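Local coordinates for glucose-6-phosphate isomerase (PDB 3QKI), which probably catalyses the second step of glycolysis, the reversible conversion of glucose 6-phosphate to fructose 6-phosphate, at residues L179-V184 and L322-A327; N219-A224 and Q236-Y241. All blocks are in the same frame, centred on the assembly; numbering follows the deposited sequence.

Interaction 1: L179-V184 and L322-A327; sequences LGTEFV and LPLSIA
Pro323 O accepts the backbone bond from Ala327 N at 3.0 Å, and this bond secures the helical turn from which Pro323 and Leu324 reach across to Thr181 and Val184. No hydrogen bond links the two helices. Thr181 makes the first half of the contact with its methyl group: with CG2 anti to the backbone N and OG1 beside that N (chi1 -49°), it is Thr181 CG2 that meets the proline ring, at 3.8 Å from Pro323 CG. The same methyl, Thr181 CG2, lies 4.0 Å from Leu324 CG, so Thr181 fits against two successive residues of the partner helix. Pro323 also has no N-H to give to the preceding turn, and helix 318-328 is kinked there. Leu324 divides its two methyls between Thr181 and Val184. Leu324 CD2 packs 3.8 Å from the carbonyl oxygen Thr181 O, while Leu324 CD1 meets Val184 CG1 at 3.8 Å, with the side chains of Val184 and Leu324 crossing at about a right angle. All four touching residues are buried. The short segments run nearly parallel, inclined by 21°, with axes 10.4 Å apart. Helix 179-197 begins just after Gly176 and Ser177, which bind fructose 6-phosphate; the side chain of Thr181 lies about 7 Å from that of Ser177. Helix 330-349 touches the pair through Phe336 on Val184 and Met333 on Leu324; helix 135-154 covers Leu322, Ser325 and Ile326, and strand 219-223 lies alongside.

Interaction 2: N219-A224 and Q236-Y241; sequences NVRFLA and QNLDQY
A beta-alpha-beta crossover leads from edge strand 219-223 through helix 228-235 to strand 243-248 of the parallel sheet, and here Arg221 on the strand ties itself to Gln236, just past the end of that helix. The guanidinium meets the backbone carbonyl end-on, both terminal nitrogens going to one oxygen. Arg221 NH1 is 3.0 Å from Gln236 O and lies on a lone pair in the carbonyl plane, whereas Arg221 NH2 approaches the same oxygen at 3.2 Å, nearly in line with the C=O bond. The oxygen sits only 4° out of the guanidinium plane. NH1 also bonds to Ala234 O, so one arginine serves two carbonyls where the helix ends, which would suit the partial negative charge expected there. A bend in the arginine chain at chi2 (-104°) brings the group round. At the near end of the guanidinium, Arg221 NE donates to Asn219 OD1 at 3.2 Å, a bond bent to 138° that helps fix how the group is turned. Leu238 runs past Arg221 in the opposite direction and lies over one guanidinium face, its CD2 3.6 Å above the plane, toward the rim. That same methyl touches the Asn219 amide, with Leu238 CD2 3.4 Å from Asn219 ND2.

Along the chain the segments come in the order 179-184, 219-224, 236-241, 322-327, so both segments of interaction 2 fall between those of interaction 1. Their centres lie 15 Å apart. Edge strand 219-223 of the five-stranded parallel sheet belongs to interaction 2 and turns its other side to the helices of interaction 1. Arg221 and Asn219 point to the side of interaction 2; Val220 and Phe222 point the other way. There Phe222 CE2 packs 3.7 Å from Thr181 CG2, and Val220 CG2 lies 4.2 Å from Ala327 CB. The strand is thus held on one side by a polar tie at the surface and on the other by the helices of the buried contact, one of which starts beside the substrate-binding loop.

Interaction 1: L179-V184 and L322-A327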
ATOM      1  N   LEU A 179     -12.188  -1.252  -5.697  1.00 12.53           N
ATOM      2  CA  LEU A 179     -11.070  -2.011  -5.105  1.00 12.81           C
ATOM      3  C   LEU A 179     -10.974  -3.467  -5.545  1.00 14.40           C
ATOM      4  O   LEU A 179      -9.913  -3.908  -5.966  1.00 12.22           O
ATOM      5  CB  LEU A 179     -10.957  -1.847  -3.572  1.00 13.19           C
ATOM      6  CG  LEU A 179     -10.480  -0.464  -3.076  1.00 18.18           C
ATOM      7  CD1 LEU A 179     -10.775  -0.277  -1.595  1.00 20.62           C
ATOM      8  CD2 LEU A 179      -8.997  -0.237  -3.344  1.00 18.27           C
ATOM      9  N   GLY A 180     -12.085  -4.183  -5.477  1.00 11.37           N
ATOM     10  CA  GLY A 180     -12.124  -5.572  -5.920  1.00 11.13           C
ATOM     11  C   GLY A 180     -11.884  -5.678  -7.411  1.00 15.23           C
ATOM     12  O   GLY A 180     -11.087  -6.509  -7.862  1.00 12.79           O
ATOM     13  N   THR A 181     -12.535  -4.793  -8.187  1.00 12.41           N
ATOM     14  CA  THR A 181     -12.375  -4.769  -9.640  1.00 11.32           C
ATOM     15  C   THR A 181     -10.900  -4.553 -10.025  1.00 11.41           C
ATOM     16  O   THR A 181     -10.391  -5.304 -10.854  1.00 10.79           O
ATOM     17  CB  THR A 181     -13.279  -3.701 -10.261  1.00 17.12           C
ATOM     18  OG1 THR A 181     -14.590  -3.858  -9.725  1.00 18.82           O
ATOM     19  CG2 THR A 181     -13.305  -3.764 -11.804  1.00  7.81           C
ATOM     20  N   GLU A 182     -10.232  -3.537  -9.428  1.00  8.00           N
ATOM     21  CA  GLU A 182      -8.847  -3.252  -9.757  1.00  7.89           C
ATOM     22  C   GLU A 182      -7.921  -4.414  -9.378  1.00 14.29           C
ATOM     23  O   GLU A 182      -6.997  -4.740 -10.143  1.00 14.13           O
ATOM     24  CB  GLU A 182      -8.366  -1.903  -9.182  1.00  9.14           C
ATOM     25  CG  GLU A 182      -6.936  -1.614  -9.630  1.00 14.51           C
ATOM     26  CD  GLU A 182      -6.487  -0.182  -9.484  1.00 22.93           C
ATOM     27  OE1 GLU A 182      -6.872   0.465  -8.487  1.00 26.95           O
ATOM     28  OE2 GLU A 182      -5.731   0.287 -10.361  1.00 21.12           O
ATOM     29  N   PHE A 183      -8.207  -5.080  -8.248  1.00 11.95           N
ATOM     30  CA  PHE A 183      -7.433  -6.258  -7.846  1.00 10.90           C
ATOM     31  C   PHE A 183      -7.513  -7.285  -8.998  1.00 14.44           C
ATOM     32  O   PHE A 183      -6.481  -7.714  -9.494  1.00 14.22           O
ATOM     33  CB  PHE A 183      -7.942  -6.837  -6.489  1.00 10.97           C
ATOM     34  CG  PHE A 183      -7.987  -8.357  -6.377  1.00 12.32           C
ATOM     35  CD1 PHE A 183      -6.884  -9.135  -6.717  1.00 14.20           C
ATOM     36  CD2 PHE A 183      -9.141  -9.007  -5.956  1.00 15.28           C
ATOM     37  CE1 PHE A 183      -6.956 -10.536  -6.689  1.00 15.91           C
ATOM     38  CE2 PHE A 183      -9.189 -10.404  -5.871  1.00 17.43           C
ATOM     39  CZ  PHE A 183      -8.097 -11.156  -6.241  1.00 15.20           C
ATOM     40  N   VAL A 184      -8.729  -7.658  -9.420  1.00 12.29           N
ATOM     41  CA  VAL A 184      -8.947  -8.680 -10.463  1.00 11.57           C
ATOM     42  C   VAL A 184      -8.403  -8.239 -11.817  1.00 14.86           C
ATOM     43  O   VAL A 184      -7.800  -9.044 -12.518  1.00 14.20           O
ATOM     44  CB  VAL A 184     -10.421  -9.173 -10.547  1.00 14.95           C
ATOM     45  CG1 VAL A 184     -10.581 -10.277 -11.607  1.00 14.53           C
ATOM     46  CG2 VAL A 184     -10.912  -9.675  -9.191  1.00 14.57           C
ATOM     47  N   LEU A 322     -19.333  -6.369 -14.967  1.00 12.18           N
ATOM     48  CA  LEU A 322     -19.463  -5.575 -16.187  1.00 12.43           C
ATOM     49  C   LEU A 322     -18.110  -5.046 -16.725  1.00 14.76           C
ATOM     50  O   LEU A 322     -17.749  -5.453 -17.830  1.00 12.32           O
ATOM     51  CB  LEU A 322     -20.518  -4.475 -16.067  1.00 12.22           C
ATOM     52  CG  LEU A 322     -20.577  -3.507 -17.231  1.00 16.49           C
ATOM     53  CD1 LEU A 322     -21.140  -4.176 -18.499  1.00 15.91           C
ATOM     54  CD2 LEU A 322     -21.339  -2.298 -16.852  1.00 16.10           C
ATOM     55  N   PRO A 323     -17.291  -4.243 -15.994  1.00 12.47           N
ATOM     56  CA  PRO A 323     -16.021  -3.798 -16.590  1.00 12.28           C
ATOM     57  C   PRO A 323     -15.058  -4.948 -16.878  1.00 16.05           C
ATOM     58  O   PRO A 323     -14.368  -4.897 -17.891  1.00 17.53           O
ATOM     59  CB  PRO A 323     -15.463  -2.813 -15.564  1.00 13.39           C
ATOM     60  CG  PRO A 323     -16.103  -3.213 -14.277  1.00 18.14           C
ATOM     61  CD  PRO A 323     -17.492  -3.635 -14.662  1.00 14.48           C
ATOM     62  N   LEU A 324     -15.055  -6.003 -16.047  1.00 11.89           N
ATOM     63  CA  LEU A 324     -14.125  -7.126 -16.279  1.00 12.29           C
ATOM     64  C   LEU A 324     -14.511  -8.007 -17.477  1.00 15.59           C
ATOM     65  O   LEU A 324     -13.621  -8.554 -18.129  1.00 12.98           O
ATOM     66  CB  LEU A 324     -13.907  -7.964 -15.000  1.00 11.91           C
ATOM     67  CG  LEU A 324     -13.262  -7.229 -13.791  1.00 16.16           C
ATOM     68  CD1 LEU A 324     -13.520  -8.001 -12.461  1.00 12.69           C
ATOM     69  CD2 LEU A 324     -11.769  -6.943 -14.030  1.00 15.43           C
ATOM     70  N   SER A 325     -15.825  -8.149 -17.765  1.00 12.15           N
ATOM     71  CA  SER A 325     -16.292  -8.882 -18.944  1.00 12.90           C
ATOM     72  C   SER A 325     -16.005  -8.036 -20.202  1.00 14.88           C
ATOM     73  O   SER A 325     -15.726  -8.600 -21.234  1.00 16.41           O
ATOM     74  CB  SER A 325     -17.789  -9.168 -18.855  1.00 15.05           C
ATOM     75  OG  SER A 325     -18.070 -10.090 -17.818  1.00 18.33           O
ATOM     76  N   ILE A 326     -16.020  -6.709 -20.111  1.00 12.50           N
ATOM     77  CA  ILE A 326     -15.644  -5.861 -21.260  1.00 11.64           C
ATOM     78  C   ILE A 326     -14.139  -6.078 -21.539  1.00 17.06           C
ATOM     79  O   ILE A 326     -13.750  -6.368 -22.669  1.00 17.59           O
ATOM     80  CB  ILE A 326     -15.992  -4.365 -21.052  1.00 14.09           C
ATOM     81  CG1 ILE A 326     -17.530  -4.142 -21.108  1.00 14.19           C
ATOM     82  CG2 ILE A 326     -15.250  -3.462 -22.094  1.00 15.57           C
ATOM     83  CD1 ILE A 326     -18.014  -2.828 -20.506  1.00 13.15           C
ATOM     84  N   ALA A 327     -13.312  -5.996 -20.488  1.00 14.13           N
ATOM     85  CA  ALA A 327     -11.859  -6.149 -20.614  1.00 13.30           C
ATOM     86  C   ALA A 327     -11.425  -7.533 -21.062  1.00 17.56           C
ATOM     87  O   ALA A 327     -10.506  -7.653 -21.884  1.00 17.49           O
ATOM     88  CB  ALA A 327     -11.185  -5.796 -19.288  1.00 13.94           C
TER

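Interaction 2: N219-A224 and Q236-Y241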
ATOM      1  N   ASN A 219      -7.852  -0.098 -22.508  1.00 18.31           N
ATOM      2  CA  ASN A 219      -7.079   0.715 -21.589  1.00 17.34           C
ATOM      3  C   ASN A 219      -8.039   1.085 -20.445  1.00 22.09           C
ATOM      4  O   ASN A 219      -8.789   2.047 -20.545  1.00 19.55           O
ATOM      5  CB  ASN A 219      -6.512   1.926 -22.316  1.00 13.96           C
ATOM      6  CG  ASN A 219      -5.643   2.840 -21.487  1.00 34.44           C
ATOM      7  OD1 ASN A 219      -5.394   2.633 -20.288  1.00 34.25           O
ATOM      8  ND2 ASN A 219      -5.175   3.893 -22.118  1.00 27.70           N
ATOM      9  N   VAL A 220      -8.059   0.258 -19.391  1.00 20.50           N
ATOM     10  CA  VAL A 220      -8.953   0.432 -18.251  1.00 19.20           C
ATOM     11  C   VAL A 220      -8.306   1.328 -17.206  1.00 22.26           C
ATOM     12  O   VAL A 220      -7.186   1.070 -16.773  1.00 23.60           O
ATOM     13  CB  VAL A 220      -9.410  -0.933 -17.679  1.00 22.05           C
ATOM     14  CG1 VAL A 220     -10.398  -0.765 -16.534  1.00 21.78           C
ATOM     15  CG2 VAL A 220     -10.003  -1.808 -18.780  1.00 21.83           C
ATOM     16  N   ARG A 221      -9.014   2.390 -16.820  1.00 17.94           N
ATOM     17  CA  ARG A 221      -8.574   3.345 -15.794  1.00 18.19           C
ATOM     18  C   ARG A 221      -9.611   3.399 -14.668  1.00 20.98           C
ATOM     19  O   ARG A 221     -10.813   3.241 -14.919  1.00 20.99           O
ATOM     20  CB  ARG A 221      -8.376   4.754 -16.408  1.00 19.04           C
ATOM     21  CG  ARG A 221      -7.470   4.756 -17.638  1.00 28.98           C
ATOM     22  CD  ARG A 221      -6.097   5.288 -17.338  1.00 24.82           C
ATOM     23  NE  ARG A 221      -5.202   5.285 -18.505  1.00 27.11           N
ATOM     24  CZ  ARG A 221      -4.851   6.355 -19.211  1.00 33.37           C
ATOM     25  NH1 ARG A 221      -5.352   7.548 -18.919  1.00 20.80           N
ATOM     26  NH2 ARG A 221      -3.977   6.244 -20.202  1.00 27.02           N
ATOM     27  N   PHE A 222      -9.152   3.599 -13.421  1.00 16.44           N
ATOM     28  CA  PHE A 222     -10.030   3.699 -12.241  1.00 14.22           C
ATOM     29  C   PHE A 222      -9.960   5.113 -11.679  1.00 17.75           C
ATOM     30  O   PHE A 222      -8.896   5.556 -11.258  1.00 17.42           O
ATOM     31  CB  PHE A 222      -9.683   2.643 -11.192  1.00 14.21           C
ATOM     32  CG  PHE A 222      -9.879   1.238 -11.697  1.00 14.75           C
ATOM     33  CD1 PHE A 222      -8.814   0.528 -12.256  1.00 15.75           C
ATOM     34  CD2 PHE A 222     -11.127   0.623 -11.623  1.00 15.62           C
ATOM     35  CE1 PHE A 222      -8.999  -0.752 -12.767  1.00 17.04           C
ATOM     36  CE2 PHE A 222     -11.317  -0.662 -12.143  1.00 18.64           C
ATOM     37  CZ  PHE A 222     -10.248  -1.348 -12.700  1.00 15.99           C
ATOM     38  N   LEU A 223     -11.088   5.845 -11.758  1.00 13.09           N
ATOM     39  CA  LEU A 223     -11.159   7.204 -11.263  1.00 11.65           C
ATOM     40  C   LEU A 223     -11.880   7.086  -9.929  1.00 18.01           C
ATOM     41  O   LEU A 223     -13.111   6.944  -9.870  1.00 18.47           O
ATOM     42  CB  LEU A 223     -11.871   8.138 -12.267  1.00 10.23           C
ATOM     43  CG  LEU A 223     -12.145   9.561 -11.791  1.00 13.86           C
ATOM     44  CD1 LEU A 223     -10.884  10.222 -11.223  1.00 12.67           C
ATOM     45  CD2 LEU A 223     -12.750  10.389 -12.908  1.00 14.11           C
ATOM     46  N   ALA A 224     -11.077   7.058  -8.850  1.00 15.23           N
ATOM     47  CA  ALA A 224     -11.566   6.828  -7.502  1.00 14.93           C
ATOM     48  C   ALA A 224     -11.480   8.012  -6.581  1.00 20.15           C
ATOM     49  O   ALA A 224     -12.409   8.256  -5.829  1.00 21.72           O
ATOM     50  CB  ALA A 224     -10.864   5.629  -6.893  1.00 15.00           C
ATOM     51  N   GLN A 236      -5.511  11.313 -19.143  1.00 19.92           N
ATOM     52  CA  GLN A 236      -4.156  11.310 -19.717  0.50 19.27           C
ATOM     53  C   GLN A 236      -4.075  10.567 -21.070  1.00 21.84           C
ATOM     54  O   GLN A 236      -4.236   9.344 -21.042  1.00 21.25           O
ATOM     55  CB  GLN A 236      -3.250  10.574 -18.697  0.50 20.21           C
ATOM     56  CG  GLN A 236      -1.832  10.254 -19.166  0.50 26.31           C
ATOM     57  CD  GLN A 236      -0.877  11.277 -18.650  0.50 36.77           C
ATOM     58  OE1 GLN A 236      -1.065  12.477 -18.844  0.50 36.02           O
ATOM     59  NE2 GLN A 236       0.119  10.828 -17.903  0.50 22.14           N
ATOM     60  N   ASN A 237      -3.781  11.252 -22.198  1.00 20.76           N
ATOM     61  CA  ASN A 237      -3.603  10.640 -23.534  1.00 21.71           C
ATOM     62  C   ASN A 237      -4.810   9.849 -24.066  1.00 24.16           C
ATOM     63  O   ASN A 237      -4.652   8.987 -24.937  1.00 23.38           O
ATOM     64  CB  ASN A 237      -2.328   9.777 -23.603  1.00 23.71           C
ATOM     65  CG  ASN A 237      -1.062  10.555 -23.439  1.00 39.09           C
ATOM     66  OD1 ASN A 237      -0.312  10.323 -22.493  1.00 31.73           O
ATOM     67  ND2 ASN A 237      -0.799  11.475 -24.372  1.00 34.34           N
ATOM     68  N   LEU A 238      -6.007  10.135 -23.540  1.00 20.63           N
ATOM     69  CA  LEU A 238      -7.202   9.410 -23.980  1.00 18.97           C
ATOM     70  C   LEU A 238      -7.982  10.286 -24.923  1.00 22.03           C
ATOM     71  O   LEU A 238      -8.086  11.495 -24.690  1.00 20.15           O
ATOM     72  CB  LEU A 238      -8.103   8.975 -22.785  1.00 18.14           C
ATOM     73  CG  LEU A 238      -7.587   7.883 -21.822  1.00 22.19           C
ATOM     74  CD1 LEU A 238      -8.720   7.254 -21.039  1.00 23.10           C
ATOM     75  CD2 LEU A 238      -6.842   6.785 -22.535  1.00 21.31           C
ATOM     76  N   ASP A 239      -8.548   9.677 -25.979  1.00 19.51           N
ATOM     77  CA  ASP A 239      -9.424  10.415 -26.881  1.00 18.90           C
ATOM     78  C   ASP A 239     -10.851  10.096 -26.425  1.00 19.41           C
ATOM     79  O   ASP A 239     -11.181   8.917 -26.249  1.00 15.88           O
ATOM     80  CB  ASP A 239      -9.203   9.977 -28.352  1.00 21.78           C
ATOM     81  CG  ASP A 239      -9.998  10.737 -29.413  1.00 32.48           C
ATOM     82  OD1 ASP A 239     -10.981  11.415 -29.054  1.00 32.22           O
ATOM     83  OD2 ASP A 239      -9.632  10.649 -30.606  1.00 44.21           O
ATOM     84  N   GLN A 240     -11.689  11.152 -26.213  1.00 15.83           N
ATOM     85  CA  GLN A 240     -13.099  11.003 -25.809  1.00 15.44           C
ATOM     86  C   GLN A 240     -13.845  10.054 -26.740  1.00 21.84           C
ATOM     87  O   GLN A 240     -14.658   9.273 -26.265  1.00 23.67           O
ATOM     88  CB  GLN A 240     -13.827  12.347 -25.804  1.00 15.05           C
ATOM     89  CG  GLN A 240     -13.414  13.283 -24.682  1.00 15.02           C
ATOM     90  CD  GLN A 240     -12.276  14.195 -25.058  1.00 28.23           C
ATOM     91  OE1 GLN A 240     -11.370  13.820 -25.789  1.00 20.90           O
ATOM     92  NE2 GLN A 240     -12.292  15.414 -24.535  1.00 20.78           N
ATOM     93  N   TYR A 241     -13.536  10.103 -28.057  1.00 19.78           N
ATOM     94  CA  TYR A 241     -14.169   9.271 -29.084  1.00 21.12           C
ATOM     95  C   TYR A 241     -13.951   7.767 -28.940  1.00 24.51           C
ATOM     96  O   TYR A 241     -14.749   7.008 -29.488  1.00 24.35           O
ATOM     97  CB  TYR A 241     -13.786   9.723 -30.505  1.00 23.45           C
ATOM     98  CG  TYR A 241     -14.227  11.115 -30.919  1.00 26.11           C
ATOM     99  CD1 TYR A 241     -15.483  11.599 -30.578  1.00 28.03           C
ATOM    100  CD2 TYR A 241     -13.450  11.883 -31.783  1.00 28.01           C
ATOM    101  CE1 TYR A 241     -15.923  12.846 -31.012  1.00 28.78           C
ATOM    102  CE2 TYR A 241     -13.878  13.135 -32.229  1.00 29.73           C
ATOM    103  CZ  TYR A 241     -15.121  13.612 -31.845  1.00 40.57           C
ATOM    104  OH  TYR A 241     -15.542  14.856 -32.268  1.00 45.24           O
TER